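PDB 4S3I: DNA polymerase III subunit beta, which confers DNA tethering and processivity on DNA polymerases and other proteins by acting as a sliding ring on the duplex. Local coordinates for residues 37-42 against 62-67; 159-164 against 199-204; 253-258 against 340-345. All coordinates share one frame; numbering follows the deposited sequence.

The three contacts come in series along the chain, one in each of the N-terminal, central and C-terminal domains. Interaction 1 lies at the surface, where strand 34-40 of one sheet meets strand 63-66 of another. Interactions 2 and 3 share an antiparallel sheet whose outermost strands within this chain are 196-202 and 257-262, paired with 158-164 and 338-343. Their centres are 28 Å apart, and their nearest atoms about 16 Å. Interaction 1 is centred 37 Å from interaction 2 and 62 Å from interaction 3. One sheet thus runs from the central into the C-terminal domain, and strand 34-40 of interaction 1 belongs to another that spans the N-terminal and central domains.

Interaction 1: 37-42 against 62-67; sequences LEVIKE and QSSDKE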
loop_
_atom_site.group_PDB
_atom_site.type_symbol
_atom_site.label_atom_id
_atom_site.label_comp_id
_atom_site.label_asym_id
_atom_site.label_seq_id
_atom_site.Cartn_x
_atom_site.Cartn_y
_atom_site.Cartn_z
ATOM N N LEU A 37 12.936 23.875 16.900
ATOM C CA LEU A 37 14.273 23.897 16.313
ATOM C C LEU A 37 15.197 24.677 17.236
ATOM O O LEU A 37 14.801 25.707 17.792
ATOM C CB LEU A 37 14.259 24.571 14.944
ATOM C CG LEU A 37 13.355 24.016 13.856
ATOM C CD1 LEU A 37 13.439 24.888 12.600
ATOM C CD2 LEU A 37 13.734 22.572 13.529
ATOM N N GLU A 38 16.427 24.198 17.398
ATOM C CA GLU A 38 17.416 24.929 18.191
ATOM C C GLU A 38 18.810 24.775 17.604
ATOM O O GLU A 38 19.284 23.655 17.401
ATOM C CB GLU A 38 17.400 24.471 19.656
ATOM C CG GLU A 38 18.525 25.080 20.489
ATOM C CD GLU A 38 18.172 25.222 21.967
ATOM O OE1 GLU A 38 17.438 24.358 22.502
ATOM O OE2 GLU A 38 18.637 26.205 22.593
ATOM N N VAL A 39 19.461 25.899 17.315
ATOM C CA VAL A 39 20.825 25.844 16.805
ATOM C C VAL A 39 21.761 26.122 17.968
ATOM O O VAL A 39 21.682 27.178 18.593
ATOM C CB VAL A 39 21.064 26.836 15.648
ATOM C CG1 VAL A 39 22.500 26.733 15.154
ATOM C CG2 VAL A 39 20.091 26.555 14.492
ATOM N N ILE A 40 22.616 25.149 18.274
ATOM C CA ILE A 40 23.611 25.280 19.333
ATOM C C ILE A 40 24.971 24.848 18.797
ATOM O O ILE A 40 25.173 23.667 18.498
ATOM C CB ILE A 40 23.272 24.394 20.548
ATOM C CG1 ILE A 40 21.949 24.833 21.174
ATOM C CG2 ILE A 40 24.385 24.471 21.590
ATOM C CD1 ILE A 40 21.492 23.976 22.347
ATOM N N LYS A 41 25.895 25.800 18.679
ATOM C CA LYS A 41 27.211 25.532 18.100
ATOM C C LYS A 41 27.067 24.926 16.704
ATOM O O LYS A 41 26.440 25.525 15.828
ATOM C CB LYS A 41 28.051 24.655 19.038
ATOM C CG LYS A 41 28.372 25.350 20.366
ATOM C CD LYS A 41 28.789 24.370 21.451
ATOM C CE LYS A 41 28.766 25.038 22.820
ATOM N NZ LYS A 41 28.987 24.060 23.927
ATOM N N GLU A 42 27.620 23.742 16.487
ATOM C CA GLU A 42 27.542 23.160 15.153
ATOM C C GLU A 42 26.458 22.093 15.008
ATOM O O GLU A 42 26.546 21.243 14.122
ATOM C CB GLU A 42 28.905 22.615 14.713
ATOM C CG GLU A 42 29.570 23.434 13.602
ATOM C CD GLU A 42 29.869 24.876 14.007
ATOM O OE1 GLU A 42 29.691 25.780 13.160
ATOM O OE2 GLU A 42 30.290 25.107 15.163
ATOM N N GLN A 62 26.108 22.430 8.217
ATOM C CA GLN A 62 27.179 22.657 7.255
ATOM C C GLN A 62 27.837 23.998 7.517
ATOM O O GLN A 62 29.044 24.162 7.328
ATOM C CB GLN A 62 26.639 22.615 5.830
ATOM C CG GLN A 62 26.168 21.239 5.432
ATOM C CD GLN A 62 27.240 20.190 5.659
ATOM O OE1 GLN A 62 27.055 19.249 6.435
ATOM N NE2 GLN A 62 28.374 20.351 4.984
ATOM N N SER A 63 27.028 24.962 7.939
ATOM C CA SER A 63 27.544 26.239 8.395
ATOM C C SER A 63 26.574 26.794 9.419
ATOM O O SER A 63 25.421 26.353 9.505
ATOM C CB SER A 63 27.764 27.224 7.240
ATOM O OG SER A 63 26.549 27.762 6.752
ATOM N N SER A 64 27.055 27.748 10.206
ATOM C CA SER A 64 26.262 28.331 11.277
ATOM C C SER A 64 26.680 29.785 11.450
ATOM O O SER A 64 27.833 30.072 11.775
ATOM C CB SER A 64 26.467 27.543 12.577
ATOM O OG SER A 64 25.669 28.063 13.621
ATOM N N ASP A 65 25.745 30.700 11.223
ATOM C CA ASP A 65 26.040 32.128 11.306
ATOM C C ASP A 65 25.381 32.742 12.525
ATOM O O ASP A 65 25.845 33.752 13.066
ATOM C CB ASP A 65 25.538 32.856 10.051
ATOM C CG ASP A 65 26.081 32.264 8.768
ATOM O OD1 ASP A 65 26.477 31.082 8.782
ATOM O OD2 ASP A 65 26.098 32.986 7.746
ATOM N N LYS A 66 24.284 32.131 12.953
ATOM C CA LYS A 66 23.470 32.704 14.020
ATOM C C LYS A 66 22.729 31.612 14.782
ATOM O O LYS A 66 21.995 30.814 14.187
ATOM C CB LYS A 66 22.482 33.727 13.450
ATOM C CG LYS A 66 21.274 34.002 14.338
ATOM C CD LYS A 66 21.653 34.773 15.584
ATOM C CE LYS A 66 22.037 36.201 15.244
ATOM N NZ LYS A 66 22.189 37.045 16.464
ATOM N N GLU A 67 22.936 31.580 16.097
ATOM C CA GLU A 67 22.308 30.593 16.969
ATOM C C GLU A 67 20.983 31.112 17.540
ATOM O O GLU A 67 20.823 32.313 17.772
ATOM C CB GLU A 67 23.261 30.226 18.110
ATOM C CG GLU A 67 24.553 29.569 17.650
ATOM C CD GLU A 67 25.491 29.268 18.805
ATOM O OE1 GLU A 67 25.310 29.868 19.884
ATOM O OE2 GLU A 67 26.403 28.433 18.632
#
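Val39 and Glu67 bring the two backbones closest, CA to CA 5.0 Å, whereas Glu42 and Ser64 stand 6.6 Å apart between their CA atoms. The segments therefore do not run as a regular strand pair. Segment 37-42 leaves its strand after Ile40 and turns at Lys41, which has a positive phi, toward strand 43-49. Segment 62-67 turns a corner at Asp65, where Asp65 and Lys66 form a classic beta bulge opposite Lys4, and goes on into strand 68-73, whose Gly68 bonds to the backbone of Val39.

The polar link is made by Glu67. Its extended side chain crosses that of Lys41 obliquely and offers OE2 to the backbone N of Lys41 at 2.7 Å. The bond is short but bent, with an N-H...O angle of 134°, and the donor comes from above the carboxylate, 57° out of its plane. On the way, Glu67 CB passes 3.5 Å from Val39 O. Ser64 lies three residues earlier in the same segment: with OG anti to its backbone N (chi1 -178°), the hydroxyl reaches Lys41 O in a weak hydrogen bond of 3.5 Å. The same OG lies 3.8 Å from Val39 CG1, and Glu42 OE1 comes to 3.7 Å from Ser64 CB. Val39, the buried residue of the group, also touches Ile5 and Leu44, so it fills the angle between the two sheets.

The turn is thus tethered at main-chain N and O of Lys41 by the side chains of Glu67 and Ser64, the second bond being weak. Since the carboxylates of Glu42 and Glu67 stay 6.2 Å apart (OE2 to OE2), any mutual repulsion should be modest at this exposed surface.

Interaction 2: 159-164 against 199-204; sequences ILMQFD and CILPKR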
loop_
_atom_site.group_PDB
_atom_site.type_symbol
_atom_site.label_atom_id
_atom_site.label_comp_id
_atom_site.label_asym_id
_atom_site.label_seq_id
_atom_site.Cartn_x
_atom_site.Cartn_y
_atom_site.Cartn_z
ATOM N N ILE A 159 3.854 -3.382 26.671
ATOM C CA ILE A 159 4.787 -4.486 26.822
ATOM C C ILE A 159 5.500 -4.378 28.165
ATOM O O ILE A 159 5.927 -3.284 28.584
ATOM C CB ILE A 159 5.786 -4.541 25.655
ATOM C CG1 ILE A 159 6.640 -5.814 25.723
ATOM C CG2 ILE A 159 6.654 -3.286 25.619
ATOM C CD1 ILE A 159 7.231 -6.184 24.384
ATOM N N LEU A 160 5.594 -5.504 28.864
ATOM C CA LEU A 160 6.246 -5.529 30.167
ATOM C C LEU A 160 7.758 -5.706 30.041
ATOM O O LEU A 160 8.219 -6.590 29.325
ATOM C CB LEU A 160 5.682 -6.646 31.041
ATOM C CG LEU A 160 6.492 -6.928 32.314
ATOM C CD1 LEU A 160 6.496 -5.720 33.261
ATOM C CD2 LEU A 160 5.992 -8.174 33.039
ATOM N N MET A 161 8.519 -4.863 30.741
ATOM C CA MET A 161 9.952 -5.089 30.920
ATOM C C MET A 161 10.208 -5.276 32.401
ATOM O O MET A 161 10.078 -4.331 33.188
ATOM C CB MET A 161 10.777 -3.916 30.382
ATOM C CG MET A 161 10.665 -3.731 28.873
ATOM S SD MET A 161 11.473 -2.221 28.326
ATOM C CE MET A 161 13.209 -2.698 28.438
ATOM N N GLN A 162 10.554 -6.499 32.783
ATOM C CA GLN A 162 10.794 -6.813 34.185
ATOM C C GLN A 162 12.286 -7.005 34.429
ATOM O O GLN A 162 12.908 -7.907 33.850
ATOM C CB GLN A 162 10.035 -8.079 34.578
ATOM C CG GLN A 162 9.958 -8.350 36.076
ATOM C CD GLN A 162 8.968 -9.464 36.402
ATOM O OE1 GLN A 162 7.814 -9.204 36.752
ATOM N NE2 GLN A 162 9.415 -10.710 36.271
ATOM N N PHE A 163 12.858 -6.146 35.270
ATOM C CA PHE A 163 14.290 -6.181 35.555
ATOM C C PHE A 163 14.563 -6.918 36.853
ATOM O O PHE A 163 14.018 -6.560 37.901
ATOM C CB PHE A 163 14.848 -4.759 35.681
ATOM C CG PHE A 163 14.801 -3.968 34.403
ATOM C CD1 PHE A 163 15.868 -3.996 33.515
ATOM C CD2 PHE A 163 13.700 -3.182 34.097
ATOM C CE1 PHE A 163 15.838 -3.260 32.334
ATOM C CE2 PHE A 163 13.655 -2.448 32.907
ATOM C CZ PHE A 163 14.730 -2.485 32.030
ATOM N N ASP A 164 15.409 -7.942 36.781
ATOM C CA ASP A 164 15.932 -8.597 37.983
ATOM C C ASP A 164 17.419 -8.274 38.101
ATOM O O ASP A 164 18.251 -8.910 37.441
ATOM C CB ASP A 164 15.725 -10.119 37.908
ATOM C CG ASP A 164 16.147 -10.843 39.187
ATOM O OD1 ASP A 164 17.225 -10.547 39.755
ATOM O OD2 ASP A 164 15.386 -11.726 39.625
ATOM N N CYS A 199 8.764 -1.993 34.187
ATOM C CA CYS A 199 8.354 -0.876 33.346
ATOM C C CYS A 199 7.378 -1.390 32.300
ATOM O O CYS A 199 7.673 -2.367 31.604
ATOM C CB CYS A 199 9.567 -0.259 32.643
ATOM S SG CYS A 199 10.861 0.369 33.750
ATOM N N ILE A 200 6.218 -0.747 32.180
ATOM C CA ILE A 200 5.286 -1.116 31.121
ATOM C C ILE A 200 5.248 -0.026 30.053
ATOM O O ILE A 200 4.753 1.083 30.312
ATOM C CB ILE A 200 3.848 -1.347 31.645
ATOM C CG1 ILE A 200 3.823 -2.389 32.760
ATOM C CG2 ILE A 200 2.949 -1.816 30.514
ATOM C CD1 ILE A 200 2.485 -2.440 33.526
ATOM N N LEU A 201 5.766 -0.345 28.868
ATOM C CA LEU A 201 5.802 0.592 27.748
ATOM C C LEU A 201 4.540 0.463 26.898
ATOM O O LEU A 201 4.211 -0.638 26.462
ATOM C CB LEU A 201 6.978 0.304 26.820
ATOM C CG LEU A 201 8.450 0.329 27.200
ATOM C CD1 LEU A 201 9.221 0.973 26.072
ATOM C CD2 LEU A 201 8.699 1.063 28.472
ATOM N N PRO A 202 3.860 1.592 26.622
ATOM C CA PRO A 202 2.682 1.568 25.730
ATOM C C PRO A 202 3.025 1.036 24.348
ATOM O O PRO A 202 4.163 1.210 23.898
ATOM C CB PRO A 202 2.291 3.045 25.613
ATOM C CG PRO A 202 2.874 3.703 26.854
ATOM C CD PRO A 202 4.153 2.947 27.136
ATOM N N LYS A 203 2.054 0.412 23.680
ATOM C CA LYS A 203 2.256 -0.159 22.349
ATOM C C LYS A 203 2.777 0.869 21.348
ATOM O O LYS A 203 3.679 0.579 20.559
ATOM C CB LYS A 203 0.952 -0.794 21.844
ATOM C CG LYS A 203 1.000 -1.374 20.417
ATOM C CD LYS A 203 1.590 -2.788 20.358
ATOM C CE LYS A 203 1.382 -3.445 18.976
ATOM N NZ LYS A 203 0.223 -4.399 18.922
ATOM N N ARG A 204 2.228 2.081 21.399
ATOM C CA ARG A 204 2.653 3.123 20.467
ATOM C C ARG A 204 4.146 3.368 20.596
ATOM O O ARG A 204 4.863 3.449 19.592
ATOM C CB ARG A 204 1.900 4.436 20.722
ATOM C CG ARG A 204 2.332 5.549 19.766
ATOM C CD ARG A 204 1.936 6.921 20.270
ATOM N NE ARG A 204 2.417 7.984 19.388
ATOM C CZ ARG A 204 2.096 9.266 19.526
ATOM N NH1 ARG A 204 1.289 9.638 20.510
ATOM N NH2 ARG A 204 2.578 10.173 18.681
#
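An antiparallel ladder between strand 158-164 and strand 196-202, an outermost strand of its sheet within this chain, pairs Ile159, Leu160 and Met161 with Leu201, Ile200 and Cys199. The short strand axes approach to 4.8 Å, and their directions differ by 155°, the remainder reflecting the twist of the sheet. Two hydrogen-bonded pairs flank one non-hydrogen-bonded pair. Ile159 N gives to Leu201 O at 2.8 Å and Ile159 O receives Leu201 N; Met161 and Cys199 are joined in the same reciprocal way, with Cys199 N to Met161 O at 2.9 Å. Between them, the CA of Ile200 points its hydrogen at Ile159 O, CA to O 3.4 Å.

Ile159, Met161, Leu201 and Cys199 share one face. Ile159 CG2, held between its own backbone N and carbonyl carbon, meets Leu201 CB at 3.8 Å. Met161 reaches diagonally, so that its SD comes to 4.1 Å from Leu201 CG. Cys199 carries SG anti to its carbonyl carbon (chi1 -59°), which sets the sulfur 4.1 Å from Phe163 CE2. This is a sulfur-aromatic contact, oblique to the ring, at 75° from its normal. On the reverse face Leu160 CD1 and Ile200 CG1 touch more loosely, 4.3 Å apart.

Helix 135-143 packs against the first of these faces, Phe140 meeting both Ile159 and Met161. All seven touching residues are buried, and Ile200 also bonds through its backbone to Ile240. After Pro202, at the N-cap position, the chain enters helix 203-212, where Lys203 NZ bonds to the carbonyls of Ala144 and Ile147. As in other DNA sliding rings of the bacterial beta type, each domain sets two helices against antiparallel sheets; helices 135-143 and 203-212 are those of the central domain.

Interaction 3: 253-258 against 340-345; sequences KEYISS and VLRCNE
Ser257 and Cys343 form an antiparallel hydrogen-bonded pair, with Ser257 N to Cys343 O at 3.0 Å and Cys343 N to Ser257 O at 2.7 Å, next to the non-hydrogen-bonded pair of Ser258 and Arg342. Ahead of the strand, Ile256 also faces Cys343, giving a classic beta bulge.

Asn344 secures this irregular end. With CG anti to the carbonyl carbon (chi1 -68°), its amide faces the other segment: OD1 accepts Ile256 N at 2.8 Å, the donor tilted 26° from the carbonyl plane, while ND2 gives a longer bond of 3.3 Å to Glu254 O, which lies in the amide plane. One side chain thus holds two backbone groups, and the paired bonds fix the rotation of its amide, which lies almost parallel to the Tyr255 ring (planes 8° apart).

Tyr255 and Arg342 meet in a CH-pi contact: Arg342 CB lies over one ring face, 3.7 Å from the centroid and displaced toward the rim near CG. The arginine chain, extended from CG to NE, crosses the tyrosine side chain at about a right angle. Farther out, NH1 donates to Ser258 OG at 2.9 Å, near the guanidinium plane, while NE bonds to Gln353 on the adjoining strand 350-354. These bonds, with Val340 CG1 3.7 Å above the guanidinium plane and over its centre, help to fix how the group is turned.

The classic bulge, an irregularity of antiparallel sheets, stands here at the start of strand 257-262, outermost of its sheet within this chain, where Asn344 ties the preceding loop to the end of strand 338-343.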
loop_
_atom_site.group_PDB
_atom_site.type_symbol
_atom_site.label_atom_id
_atom_site.label_comp_id
_atom_site.label_asym_id
_atom_site.label_seq_id
_atom_site.Cartn_x
_atom_site.Cartn_y
_atom_site.Cartn_z
ATOM N N LYS A 253 3.434 -26.017 34.762
ATOM C CA LYS A 253 4.723 -26.389 35.333
ATOM C C LYS A 253 5.425 -27.395 34.441
ATOM O O LYS A 253 6.627 -27.286 34.181
ATOM C CB LYS A 253 4.533 -26.980 36.726
ATOM C CG LYS A 253 3.525 -26.225 37.567
ATOM C CD LYS A 253 3.373 -26.852 38.942
ATOM C CE LYS A 253 2.432 -26.032 39.795
ATOM N NZ LYS A 253 2.331 -26.590 41.165
ATOM N N GLU A 254 4.660 -28.382 33.981
ATOM C CA GLU A 254 5.185 -29.418 33.101
ATOM C C GLU A 254 4.255 -29.611 31.916
ATOM O O GLU A 254 3.096 -29.181 31.941
ATOM C CB GLU A 254 5.323 -30.750 33.842
ATOM C CG GLU A 254 6.370 -30.769 34.941
ATOM C CD GLU A 254 6.728 -32.185 35.356
ATOM O OE1 GLU A 254 5.845 -32.891 35.892
ATOM O OE2 GLU A 254 7.889 -32.592 35.128
ATOM N N TYR A 255 4.762 -30.277 30.888
ATOM C CA TYR A 255 3.917 -30.687 29.773
ATOM C C TYR A 255 3.998 -32.191 29.578
ATOM O O TYR A 255 5.088 -32.766 29.592
ATOM C CB TYR A 255 4.321 -29.950 28.498
ATOM C CG TYR A 255 4.086 -28.463 28.589
ATOM C CD1 TYR A 255 2.853 -27.918 28.253
ATOM C CD2 TYR A 255 5.090 -27.611 29.024
ATOM C CE1 TYR A 255 2.624 -26.555 28.338
ATOM C CE2 TYR A 255 4.873 -26.243 29.114
ATOM C CZ TYR A 255 3.637 -25.726 28.767
ATOM O OH TYR A 255 3.426 -24.373 28.855
ATOM N N ILE A 256 2.835 -32.814 29.417
ATOM C CA ILE A 256 2.745 -34.245 29.166
ATOM C C ILE A 256 3.491 -34.602 27.885
ATOM O O ILE A 256 4.314 -35.518 27.867
ATOM C CB ILE A 256 1.279 -34.689 29.036
ATOM C CG1 ILE A 256 0.501 -34.328 30.307
ATOM C CG2 ILE A 256 1.193 -36.178 28.756
ATOM C CD1 ILE A 256 -1.002 -34.581 30.225
ATOM N N SER A 257 3.207 -33.858 26.819
ATOM C CA SER A 257 3.803 -34.138 25.518
ATOM C C SER A 257 4.520 -32.931 24.906
ATOM O O SER A 257 4.033 -31.792 24.994
ATOM C CB SER A 257 2.739 -34.666 24.557
ATOM O OG SER A 257 1.479 -34.744 25.194
ATOM N N SER A 258 5.677 -33.196 24.297
ATOM C CA SER A 258 6.427 -32.198 23.539
ATOM C C SER A 258 6.825 -32.730 22.156
ATOM O O SER A 258 7.582 -33.698 22.047
ATOM C CB SER A 258 7.684 -31.778 24.295
ATOM O OG SER A 258 7.360 -31.109 25.498
ATOM N N VAL A 340 9.007 -26.510 18.829
ATOM C CA VAL A 340 8.502 -27.477 19.772
ATOM C C VAL A 340 7.129 -27.059 20.215
ATOM O O VAL A 340 6.909 -25.908 20.626
ATOM C CB VAL A 340 9.438 -27.631 20.969
ATOM C CG1 VAL A 340 8.815 -28.568 22.005
ATOM C CG2 VAL A 340 10.788 -28.148 20.501
ATOM N N LEU A 341 6.197 -27.994 20.106
ATOM C CA LEU A 341 4.841 -27.781 20.568
ATOM C C LEU A 341 4.675 -28.587 21.852
ATOM O O LEU A 341 4.773 -29.819 21.825
ATOM C CB LEU A 341 3.855 -28.278 19.506
ATOM C CG LEU A 341 2.397 -28.366 19.944
ATOM C CD1 LEU A 341 1.874 -26.985 20.217
ATOM C CD2 LEU A 341 1.538 -29.050 18.868
ATOM N N ARG A 342 4.446 -27.909 22.975
ATOM C CA ARG A 342 4.271 -28.596 24.256
ATOM C C ARG A 342 2.819 -28.549 24.702
ATOM O O ARG A 342 2.212 -27.476 24.783
ATOM C CB ARG A 342 5.163 -27.980 25.349
ATOM C CG ARG A 342 6.626 -27.869 24.997
ATOM C CD ARG A 342 7.474 -27.568 26.237
ATOM N NE ARG A 342 8.825 -27.149 25.868
ATOM C CZ ARG A 342 9.816 -27.989 25.568
ATOM N NH1 ARG A 342 9.615 -29.303 25.604
ATOM N NH2 ARG A 342 11.012 -27.516 25.232
ATOM N N CYS A 343 2.263 -29.715 25.019
ATOM C CA CYS A 343 0.836 -29.823 25.319
ATOM C C CYS A 343 0.565 -30.658 26.563
ATOM O O CYS A 343 1.358 -31.530 26.934
ATOM C CB CYS A 343 0.101 -30.514 24.168
ATOM S SG CYS A 343 0.192 -29.726 22.542
ATOM N N ASN A 344 -0.579 -30.395 27.180
ATOM C CA ASN A 344 -1.161 -31.308 28.148
ATOM C C ASN A 344 -2.472 -31.796 27.551
ATOM O O ASN A 344 -2.482 -32.332 26.447
ATOM C CB ASN A 344 -1.362 -30.610 29.497
ATOM C CG ASN A 344 -0.051 -30.277 30.166
ATOM O OD1 ASN A 344 0.811 -31.146 30.320
ATOM N ND2 ASN A 344 0.129 -29.011 30.531
ATOM N N GLU A 345 -3.580 -31.585 28.250
ATOM C CA GLU A 345 -4.891 -31.934 27.702
ATOM C C GLU A 345 -5.274 -31.001 26.536
ATOM O O GLU A 345 -4.822 -29.849 26.480
ATOM C CB GLU A 345 -5.954 -31.896 28.806
ATOM C CG GLU A 345 -6.829 -33.143 28.882
ATOM C CD GLU A 345 -6.025 -34.434 28.897
ATOM O OE1 GLU A 345 -6.293 -35.308 28.042
ATOM O OE2 GLU A 345 -5.131 -34.574 29.764
#